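PDB 3KYA: putative phosphatase from Bacteroides thetaiotaomicron, which is of unknown function but may be a phosphatase, binds zinc ions and probably joins an IPT/TIG domain to a beta-propeller. Local coordinates for residues 247-252 / 262-267; 269-274 / 313-318; 334-339 / 350-355. All coordinates share one frame; numbering follows the deposited sequence. Where two conformers were deposited one is given.

All three contacts belong to two adjoining four-stranded antiparallel sheets, 252-305 and 313-352, probably consecutive blades of a beta-propeller. Contact 1 is buried and mostly polar: a linker into the earlier sheet is bonded to strand 261-265. Contact 2 is also buried, but apolar and small (155 Å² against 516 Å²), because it packs strand 270-274 of that sheet on strand 313-317 of the later one. The two touch directly, strands 261-265 and 270-274 being neighbours in one sheet. Contact 3 shares the later sheet with contact 2, yet is only partly buried; its backbone pairing is accompanied by an R336-D338 salt bridge, near which the second subunit packs.

Contact 1: 247-252 / 262-267; sequences KQCNGA and YFNSYE. With EDO (1,2-ethanediol), chain B.
N250 and N264 pair reciprocally, the side-chain amide of N264 serving the backbone and the side chain of N250 at once. N264 OD1 accepts from N250 N at 2.9 Å, in the plane of its carbonyl and on a lone pair, while N264 ND2 gives its N-H to N250 OD1 at 3.0 Å. That second donor stands 36° above the acceptor's carbonyl plane; the two amides are turned 60° apart. N264 has CG between its backbone N and carbonyl carbon (chi1 82°), which swings the amide across to the other segment. N250 ND2 in turn donates to O2 of an ethanediol probably left by crystallisation, and has a weak bond to D212.

Further along, the carbonyl of K247 is gripped twice: S265 OG donates to K247 O at 2.8 Å, and a water links K247 O to N264 O. S265 OG also accepts from E267 N, forming an ST turn. The backbone adds Y266 N to Q248 O at 2.9 Å. At the partly exposed end K247 NZ meets E267 OE2 at 3.0 Å in a salt bridge, from above the carboxylate plane, whereas E267 OE1 is held by Y246 and Q270. Q248 NE2 comes within 3.6 Å of Y266 CD1, while OE1, in the ring plane, lies against E267 CB. At the other end, A252 CB packs on F263 CB at 3.8 Å, in a non-hydrogen-bonded antiparallel pair.

Segment 247-252 thus runs from strand 240-246 of one sheet into strand 252-254 of the next, with strand 220-227 touching K247, C249 and F263, and strand 313-317 touching Y262 and N264.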
loop_
_atom_site.group_PDB
_atom_site.type_symbol
_atom_site.label_atom_id
_atom_site.label_comp_id
_atom_site.label_asym_id
_atom_site.label_seq_id
_atom_site.Cartn_x
_atom_site.Cartn_y
_atom_site.Cartn_z
ATOM N N LYS A 247 35.451 -23.293 2.443
ATOM C CA LYS A 247 34.538 -24.294 2.998
ATOM C C LYS A 247 33.160 -23.692 3.215
ATOM O O LYS A 247 33.019 -22.474 3.342
ATOM C CB LYS A 247 35.009 -24.884 4.337
ATOM C CG LYS A 247 35.132 -23.888 5.477
ATOM C CD LYS A 247 35.541 -24.587 6.778
ATOM C CE LYS A 247 35.790 -23.588 7.866
ATOM N NZ LYS A 247 36.175 -24.224 9.164
ATOM N N GLN A 248 32.158 -24.557 3.267
ATOM C CA GLN A 248 30.795 -24.164 3.626
ATOM C C GLN A 248 30.227 -22.964 2.866
ATOM O O GLN A 248 29.607 -22.064 3.454
ATOM C CB GLN A 248 30.764 -23.891 5.138
ATOM C CG GLN A 248 31.180 -25.092 5.960
ATOM C CD GLN A 248 31.177 -24.806 7.440
ATOM O OE1 GLN A 248 31.849 -23.892 7.907
ATOM N NE2 GLN A 248 30.422 -25.585 8.182
ATOM N N CYS A 249 30.438 -22.946 1.556
ATOM C CA CYS A 249 29.893 -21.877 0.719
ATOM C C CYS A 249 28.393 -22.115 0.501
ATOM O O CYS A 249 27.964 -23.256 0.312
ATOM C CB CYS A 249 30.628 -21.828 -0.610
ATOM S SG CYS A 249 30.158 -20.462 -1.662
ATOM N N ASN A 250 27.596 -21.047 0.533
ATOM C CA ASN A 250 26.148 -21.149 0.330
ATOM C C ASN A 250 25.700 -20.459 -0.970
ATOM O O ASN A 250 24.516 -20.464 -1.289
ATOM C CB ASN A 250 25.374 -20.534 1.501
ATOM C CG ASN A 250 25.893 -20.986 2.869
ATOM O OD1 ASN A 250 26.128 -20.147 3.743
ATOM N ND2 ASN A 250 26.111 -22.296 3.043
ATOM N N GLY A 251 26.625 -19.834 -1.689
ATOM C CA GLY A 251 26.283 -19.152 -2.935
ATOM C C GLY A 251 27.377 -18.233 -3.438
ATOM O O GLY A 251 28.248 -17.805 -2.664
ATOM N N ALA A 252 27.324 -17.947 -4.742
ATOM C CA ALA A 252 28.258 -17.045 -5.412
ATOM C C ALA A 252 27.476 -16.186 -6.408
ATOM O O ALA A 252 26.637 -16.705 -7.149
ATOM C CB ALA A 252 29.373 -17.827 -6.103
ATOM N N TYR A 262 31.300 -12.358 -5.859
ATOM C CA TYR A 262 31.141 -12.387 -4.415
ATOM C C TYR A 262 30.662 -13.769 -3.984
ATOM O O TYR A 262 29.727 -14.320 -4.576
ATOM C CB TYR A 262 30.180 -11.283 -3.956
ATOM C CG TYR A 262 30.753 -9.905 -4.201
ATOM C CD1 TYR A 262 31.689 -9.346 -3.326
ATOM C CD2 TYR A 262 30.410 -9.180 -5.338
ATOM C CE1 TYR A 262 32.236 -8.100 -3.572
ATOM C CE2 TYR A 262 30.943 -7.933 -5.583
ATOM C CZ TYR A 262 31.862 -7.397 -4.706
ATOM O OH TYR A 262 32.404 -6.165 -4.972
ATOM N N PHE A 263 31.357 -14.376 -3.019
ATOM C CA PHE A 263 30.926 -15.658 -2.462
ATOM C C PHE A 263 31.190 -15.655 -0.944
ATOM O O PHE A 263 32.019 -14.874 -0.454
ATOM C CB PHE A 263 31.572 -16.849 -3.178
ATOM C CG PHE A 263 33.058 -16.948 -2.993
ATOM C CD1 PHE A 263 33.919 -16.200 -3.774
ATOM C CD2 PHE A 263 33.588 -17.824 -2.062
ATOM C CE1 PHE A 263 35.290 -16.295 -3.603
ATOM C CE2 PHE A 263 34.969 -17.916 -1.867
ATOM C CZ PHE A 263 35.816 -17.158 -2.641
ATOM N N ASN A 264 30.466 -16.495 -0.206
ATOM C CA ASN A 264 30.588 -16.514 1.260
ATOM C C ASN A 264 31.071 -17.830 1.856
ATOM O O ASN A 264 31.421 -18.770 1.149
ATOM C CB ASN A 264 29.221 -16.212 1.902
ATOM C CG ASN A 264 28.316 -17.444 1.967
ATOM O OD1 ASN A 264 28.276 -18.264 1.033
ATOM N ND2 ASN A 264 27.582 -17.579 3.068
ATOM N N SER A 265 31.134 -17.843 3.190
ATOM C CA SER A 265 31.293 -19.053 3.964
ATOM C C SER A 265 30.376 -18.912 5.179
ATOM O O SER A 265 30.333 -17.858 5.833
ATOM C CB SER A 265 32.726 -19.309 4.421
ATOM O OG SER A 265 32.766 -20.447 5.277
ATOM N N TYR A 266 29.636 -19.973 5.456
ATOM C CA TYR A 266 28.793 -20.071 6.641
ATOM C C TYR A 266 29.598 -20.046 7.954
ATOM O O TYR A 266 29.097 -19.592 8.995
ATOM C CB TYR A 266 27.995 -21.362 6.506
ATOM C CG TYR A 266 27.364 -22.001 7.727
ATOM C CD1 TYR A 266 28.104 -22.834 8.560
ATOM C CD2 TYR A 266 26.002 -21.885 7.966
ATOM C CE1 TYR A 266 27.523 -23.470 9.630
ATOM C CE2 TYR A 266 25.406 -22.526 9.028
ATOM C CZ TYR A 266 26.170 -23.316 9.851
ATOM O OH TYR A 266 25.583 -23.942 10.901
ATOM N N GLU A 267 30.834 -20.533 7.905
ATOM C CA GLU A 267 31.682 -20.614 9.115
ATOM C C GLU A 267 31.550 -19.379 10.024
ATOM O O GLU A 267 31.076 -19.483 11.172
ATOM C CB GLU A 267 33.144 -20.817 8.736
ATOM C CG GLU A 267 34.037 -21.035 9.974
ATOM C CD GLU A 267 35.508 -20.829 9.704
ATOM O OE1 GLU A 267 35.859 -19.968 8.867
ATOM O OE2 GLU A 267 36.318 -21.519 10.359
HETATM C C1 EDO B . 25.246 -24.905 5.894
HETATM O O1 EDO B . 24.729 -25.528 4.704
HETATM C C2 EDO B . 26.751 -25.132 5.996
HETATM O O2 EDO B . 27.460 -24.269 5.102
HETATM O O HOH W 1 33.481 -20.690 1.104
#

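Contact 2: 269-274 / 313-318; sequences GQVFRL and FQIFIH
F313 meets V271 with the edge of its ring: V271 CG2 lies in the ring plane, 3.6 Å from F313 CZ, and the two side chains cross at about a right angle. F313 carries CG between its backbone N and carbonyl carbon (chi1 68°), a setting that brings the CZ end of the ring to V271 CG2. G269, at a positive phi that suits glycine, comes to the same rim, its CA in the ring plane and 3.7 Å from F313 CE1. V271 spreads its two methyls over two partners. CG2 takes the ring, while CG1, anti to its backbone N (chi1 170°), reaches I315 CD1 at a looser 4.3 Å.

An alanine in place of F313 would probably open a gap beside V271 CG2 and G269, leaving I315 as the main apolar link between the strands.

The axes of 270-274 and 313-317 come no closer than 10.0 Å, at 45°, too far for strand pairing. Face-to-face packing of twisted four-stranded antiparallel sheets that follow one another in the chain is the arrangement of neighbouring blades in a beta-propeller, with which this fold is consistent.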
loop_
_atom_site.group_PDB
_atom_site.type_symbol
_atom_site.label_atom_id
_atom_site.label_comp_id
_atom_site.label_asym_id
_atom_site.label_seq_id
_atom_site.Cartn_x
_atom_site.Cartn_y
_atom_site.Cartn_z
ATOM N N GLY A 269 30.365 -16.358 8.419
ATOM C CA GLY A 269 29.572 -15.455 7.583
ATOM C C GLY A 269 30.445 -14.502 6.777
ATOM O O GLY A 269 30.065 -13.358 6.531
ATOM N N GLN A 270 31.629 -14.969 6.390
ATOM C CA GLN A 270 32.549 -14.180 5.571
ATOM C C GLN A 270 31.978 -13.882 4.186
ATOM O O GLN A 270 31.244 -14.694 3.638
ATOM C CB GLN A 270 33.865 -14.928 5.308
ATOM C CG GLN A 270 34.753 -15.316 6.487
ATOM C CD GLN A 270 34.477 -16.683 7.097
ATOM O OE1 GLN A 270 33.348 -17.147 7.154
ATOM N NE2 GLN A 270 35.526 -17.303 7.624
ATOM N N VAL A 271 32.340 -12.730 3.630
ATOM C CA VAL A 271 32.051 -12.395 2.241
ATOM C C VAL A 271 33.399 -12.155 1.564
ATOM O O VAL A 271 34.180 -11.308 2.014
ATOM C CB VAL A 271 31.110 -11.181 2.070
ATOM C CG1 VAL A 271 31.044 -10.749 0.603
ATOM C CG2 VAL A 271 29.709 -11.516 2.591
ATOM N N PHE A 272 33.675 -12.934 0.512
ATOM C CA PHE A 272 34.914 -12.849 -0.255
ATOM C C PHE A 272 34.655 -12.249 -1.632
ATOM O O PHE A 272 33.599 -12.483 -2.220
ATOM C CB PHE A 272 35.546 -14.233 -0.459
ATOM C CG PHE A 272 35.911 -14.941 0.809
ATOM C CD1 PHE A 272 37.039 -14.571 1.521
ATOM C CD2 PHE A 272 35.157 -16.010 1.264
ATOM C CE1 PHE A 272 37.384 -15.233 2.690
ATOM C CE2 PHE A 272 35.499 -16.678 2.432
ATOM C CZ PHE A 272 36.612 -16.284 3.145
ATOM N N ARG A 273 35.635 -11.500 -2.140
ATOM C CA ARG A 273 35.574 -10.841 -3.448
ATOM C C ARG A 273 36.718 -11.310 -4.340
ATOM O O ARG A 273 37.891 -11.159 -3.977
ATOM C CB ARG A 273 35.703 -9.329 -3.271
ATOM C CG ARG A 273 35.571 -8.486 -4.543
ATOM C CD ARG A 273 35.939 -7.038 -4.265
ATOM N NE ARG A 273 35.704 -6.125 -5.389
ATOM C CZ ARG A 273 36.479 -6.008 -6.464
ATOM N NH1 ARG A 273 37.549 -6.779 -6.620
ATOM N NH2 ARG A 273 36.168 -5.126 -7.408
ATOM N N LEU A 274 36.378 -11.849 -5.510
ATOM C CA LEU A 274 37.359 -12.283 -6.498
ATOM C C LEU A 274 37.170 -11.541 -7.821
ATOM O O LEU A 274 36.054 -11.475 -8.363
ATOM C CB LEU A 274 37.245 -13.790 -6.758
ATOM C CG LEU A 274 38.136 -14.347 -7.874
ATOM C CD1 LEU A 274 39.631 -14.108 -7.566
ATOM C CD2 LEU A 274 37.846 -15.820 -8.087
ATOM N N PHE A 313 23.723 -17.766 4.049
ATOM C CA PHE A 313 23.114 -16.694 3.246
ATOM C C PHE A 313 23.564 -16.604 1.805
ATOM O O PHE A 313 24.635 -17.085 1.442
ATOM C CB PHE A 313 23.353 -15.316 3.914
ATOM C CG PHE A 313 24.796 -14.862 3.923
ATOM C CD1 PHE A 313 25.656 -15.233 4.958
ATOM C CD2 PHE A 313 25.287 -14.035 2.923
ATOM C CE1 PHE A 313 26.983 -14.804 4.975
ATOM C CE2 PHE A 313 26.621 -13.599 2.934
ATOM C CZ PHE A 313 27.467 -13.994 3.960
ATOM N N GLN A 314 22.718 -15.953 1.004
ATOM C CA GLN A 314 23.002 -15.662 -0.390
ATOM C C GLN A 314 22.939 -14.153 -0.636
ATOM O O GLN A 314 22.366 -13.397 0.165
ATOM C CB GLN A 314 22.059 -16.425 -1.330
ATOM C CG GLN A 314 22.267 -17.911 -1.224
ATOM C CD GLN A 314 21.566 -18.693 -2.302
ATOM O OE1 GLN A 314 20.444 -18.367 -2.713
ATOM N NE2 GLN A 314 22.231 -19.744 -2.775
ATOM N N ILE A 315 23.563 -13.735 -1.738
ATOM C CA ILE A 315 23.713 -12.332 -2.103
ATOM C C ILE A 315 22.914 -12.030 -3.368
ATOM O O ILE A 315 23.112 -12.684 -4.412
ATOM C CB ILE A 315 25.203 -12.004 -2.344
ATOM C CG1 ILE A 315 26.047 -12.394 -1.118
ATOM C CG2 ILE A 315 25.403 -10.533 -2.689
ATOM C CD1 ILE A 315 27.562 -12.314 -1.369
ATOM N N PHE A 316 22.026 -11.045 -3.270
ATOM C CA PHE A 316 21.169 -10.617 -4.384
ATOM C C PHE A 316 21.465 -9.155 -4.672
ATOM O O PHE A 316 21.180 -8.270 -3.844
ATOM C CB PHE A 316 19.685 -10.839 -4.045
ATOM C CG PHE A 316 19.395 -12.221 -3.546
ATOM C CD1 PHE A 316 19.338 -13.296 -4.422
ATOM C CD2 PHE A 316 19.194 -12.458 -2.190
ATOM C CE1 PHE A 316 19.114 -14.572 -3.963
ATOM C CE2 PHE A 316 18.944 -13.742 -1.725
ATOM C CZ PHE A 316 18.904 -14.803 -2.612
ATOM N N ILE A 317 22.068 -8.899 -5.833
ATOM C CA ILE A 317 22.513 -7.544 -6.189
ATOM C C ILE A 317 21.496 -6.833 -7.090
ATOM O O ILE A 317 20.979 -7.419 -8.036
ATOM C CB ILE A 317 23.899 -7.571 -6.864
ATOM C CG1 ILE A 317 24.905 -8.330 -5.981
ATOM C CG2 ILE A 317 24.392 -6.148 -7.161
ATOM C CD1 ILE A 317 26.280 -8.564 -6.643
ATOM N N HIS A 318 21.223 -5.574 -6.762
ATOM C CA HIS A 318 20.309 -4.718 -7.503
ATOM C C HIS A 318 20.822 -4.571 -8.951
ATOM O O HIS A 318 22.041 -4.536 -9.171
ATOM C CB HIS A 318 20.240 -3.362 -6.794
ATOM C CG HIS A 318 19.198 -2.433 -7.317
ATOM N ND1 HIS A 318 19.436 -1.534 -8.335
ATOM C CD2 HIS A 318 17.909 -2.247 -6.946
ATOM C CE1 HIS A 318 18.339 -0.831 -8.564
ATOM N NE2 HIS A 318 17.400 -1.238 -7.727
#

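Contact 3: 334-339 / 350-355; sequences FMRSDY and YNFVGG. With EDO (1,2-ethanediol), chain I.
F334 and V353 pair at the end of the hairpin away from its turn: F334 N donates to V353 O at 2.9 Å, and F334 O accepts twice, from F352 N at 2.9 Å and from V353 N at 3.2 Å. Two residues facing one is a classic beta bulge. Beyond it the register resumes, with R336 N bonded to Y350 O at 2.8 Å and Y350 N to R336 O at 3.0 Å.

Side-chain polar atoms gather around R336 and Y350, which lie side by side, pointing the same way, their guanidinium and ring planes 26° apart. R336 has CG anti to its backbone N (chi1 -175°) and runs extended to NE; NH1 then forms a salt bridge to D338 OD1 at 2.8 Å. The phenol Y350 OH donates to O2 of an ethanediol, probably from crystallisation, at 2.7 Å, and that O2 donates to D338 OD2 at 2.6 Å. D338 OD2 has a second partner, Y68 of the second subunit. R336 also lays its CD over one face of the F352 ring, while V353 CG1 covers the opposite face.

Strand 334-339 is hydrogen-bonded on its other side to strand 323-328, whose Y323 makes a cation-pi contact with R336. Strand 345-352 is outermost in the sheet within this chain, and past the corner at V353 the chain leads on to the next sheet, whose strand 402-406 touches F352 and V353.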
loop_
_atom_site.group_PDB
_atom_site.type_symbol
_atom_site.label_atom_id
_atom_site.label_comp_id
_atom_site.label_asym_id
_atom_site.label_seq_id
_atom_site.Cartn_x
_atom_site.Cartn_y
_atom_site.Cartn_z
ATOM N N PHE A 334 16.790 -10.322 6.084
ATOM C CA PHE A 334 17.656 -9.773 5.050
ATOM C C PHE A 334 18.418 -8.560 5.588
ATOM O O PHE A 334 17.859 -7.733 6.349
ATOM C CB PHE A 334 16.877 -9.276 3.793
ATOM C CG PHE A 334 16.369 -10.359 2.888
ATOM C CD1 PHE A 334 15.132 -10.937 3.105
ATOM C CD2 PHE A 334 17.099 -10.745 1.760
ATOM C CE1 PHE A 334 14.664 -11.949 2.260
ATOM C CE2 PHE A 334 16.636 -11.748 0.929
ATOM C CZ PHE A 334 15.411 -12.336 1.177
HETATM N N MSE A 335 19.683 -8.466 5.189
HETATM C CA MSE A 335 20.519 -7.314 5.448
HETATM C C MSE A 335 20.699 -6.583 4.110
HETATM O O MSE A 335 20.485 -7.168 3.037
HETATM C CB MSE A 335 21.874 -7.725 6.028
HETATM C CG MSE A 335 21.792 -8.531 7.322
HETATM SE SE MSE A 335 23.536 -8.892 8.094
HETATM C CE MSE A 335 23.901 -7.116 8.779
ATOM N N ARG A 336 21.061 -5.306 4.180
ATOM C CA ARG A 336 21.305 -4.491 3.008
ATOM C C ARG A 336 22.725 -3.965 3.059
ATOM O O ARG A 336 23.203 -3.550 4.115
ATOM C CB ARG A 336 20.327 -3.332 2.930
ATOM C CG ARG A 336 20.416 -2.463 1.667
ATOM C CD ARG A 336 19.356 -1.355 1.749
ATOM N NE ARG A 336 19.234 -0.504 0.560
ATOM C CZ ARG A 336 20.118 0.421 0.203
ATOM N NH1 ARG A 336 21.223 0.591 0.907
ATOM N NH2 ARG A 336 19.920 1.163 -0.873
ATOM N N SER A 337 23.382 -3.969 1.903
ATOM C CA SER A 337 24.740 -3.473 1.775
ATOM C C SER A 337 24.859 -2.476 0.609
ATOM O O SER A 337 24.441 -2.784 -0.515
ATOM C CB SER A 337 25.673 -4.675 1.573
ATOM O OG SER A 337 27.006 -4.295 1.332
ATOM N N ASP A 338 25.418 -1.295 0.873
ATOM C CA ASP A 338 25.667 -0.296 -0.173
ATOM C C ASP A 338 26.974 -0.605 -0.923
ATOM O O ASP A 338 27.906 -1.170 -0.351
ATOM C CB ASP A 338 25.715 1.113 0.409
ATOM C CG ASP A 338 24.350 1.611 0.829
ATOM O OD1 ASP A 338 23.494 1.798 -0.069
ATOM O OD2 ASP A 338 24.125 1.816 2.043
ATOM N N TYR A 339 27.024 -0.243 -2.202
ATOM C CA TYR A 339 28.204 -0.491 -3.041
ATOM C C TYR A 339 29.000 0.778 -3.267
ATOM O O TYR A 339 28.474 1.752 -3.783
ATOM C CB TYR A 339 27.750 -1.036 -4.387
ATOM C CG TYR A 339 28.856 -1.560 -5.290
ATOM C CD1 TYR A 339 29.424 -2.810 -5.057
ATOM C CD2 TYR A 339 29.280 -0.834 -6.407
ATOM C CE1 TYR A 339 30.417 -3.338 -5.918
ATOM C CE2 TYR A 339 30.272 -1.345 -7.269
ATOM C CZ TYR A 339 30.827 -2.596 -7.013
ATOM O OH TYR A 339 31.794 -3.125 -7.850
ATOM N N TYR A 350 23.793 -3.865 6.995
ATOM C CA TYR A 350 22.969 -3.592 8.163
ATOM C C TYR A 350 21.618 -4.300 8.033
ATOM O O TYR A 350 21.168 -4.607 6.926
ATOM C CB TYR A 350 22.798 -2.076 8.370
ATOM C CG TYR A 350 22.163 -1.300 7.210
ATOM C CD1 TYR A 350 20.780 -1.248 7.053
ATOM C CD2 TYR A 350 22.947 -0.591 6.297
ATOM C CE1 TYR A 350 20.196 -0.526 6.019
ATOM C CE2 TYR A 350 22.367 0.143 5.259
ATOM C CZ TYR A 350 20.995 0.163 5.126
ATOM O OH TYR A 350 20.405 0.886 4.112
ATOM N N ASN A 351 20.982 -4.554 9.174
ATOM C CA ASN A 351 19.687 -5.230 9.188
ATOM C C ASN A 351 18.654 -4.394 8.428
ATOM O O ASN A 351 18.536 -3.197 8.635
ATOM C CB ASN A 351 19.238 -5.544 10.618
ATOM C CG ASN A 351 20.185 -6.501 11.327
ATOM O OD1 ASN A 351 21.278 -6.782 10.842
ATOM N ND2 ASN A 351 19.775 -6.985 12.499
ATOM N N PHE A 352 17.935 -5.038 7.511
ATOM C CA PHE A 352 16.963 -4.354 6.642
ATOM C C PHE A 352 15.506 -4.774 6.885
ATOM O O PHE A 352 14.693 -3.945 7.306
ATOM C CB PHE A 352 17.391 -4.546 5.166
ATOM C CG PHE A 352 16.467 -3.879 4.163
ATOM C CD1 PHE A 352 16.161 -2.525 4.264
ATOM C CD2 PHE A 352 15.931 -4.602 3.105
ATOM C CE1 PHE A 352 15.306 -1.918 3.342
ATOM C CE2 PHE A 352 15.068 -4.000 2.192
ATOM C CZ PHE A 352 14.769 -2.664 2.302
ATOM N N VAL A 353 15.161 -6.032 6.615
ATOM C CA VAL A 353 13.794 -6.521 6.851
ATOM C C VAL A 353 13.816 -7.893 7.512
ATOM O O VAL A 353 14.711 -8.693 7.259
ATOM C CB VAL A 353 12.946 -6.600 5.560
ATOM C CG1 VAL A 353 12.656 -5.196 5.005
ATOM C CG2 VAL A 353 13.636 -7.489 4.517
ATOM N N GLY A 354 12.822 -8.153 8.359
ATOM C CA GLY A 354 12.738 -9.410 9.084
ATOM C C GLY A 354 13.355 -9.286 10.469
ATOM O O GLY A 354 14.094 -8.331 10.749
ATOM N N GLY A 355 13.054 -10.265 11.323
ATOM C CA GLY A 355 13.567 -10.322 12.680
ATOM C C GLY A 355 14.754 -11.249 12.859
ATOM O O GLY A 355 14.660 -12.441 12.621
HETATM C C1 EDO I . 21.125 4.970 2.032
HETATM O O1 EDO I . 22.148 4.851 1.043
HETATM C C2 EDO I . 20.710 3.589 2.501
HETATM O O2 EDO I . 21.846 2.824 2.909
#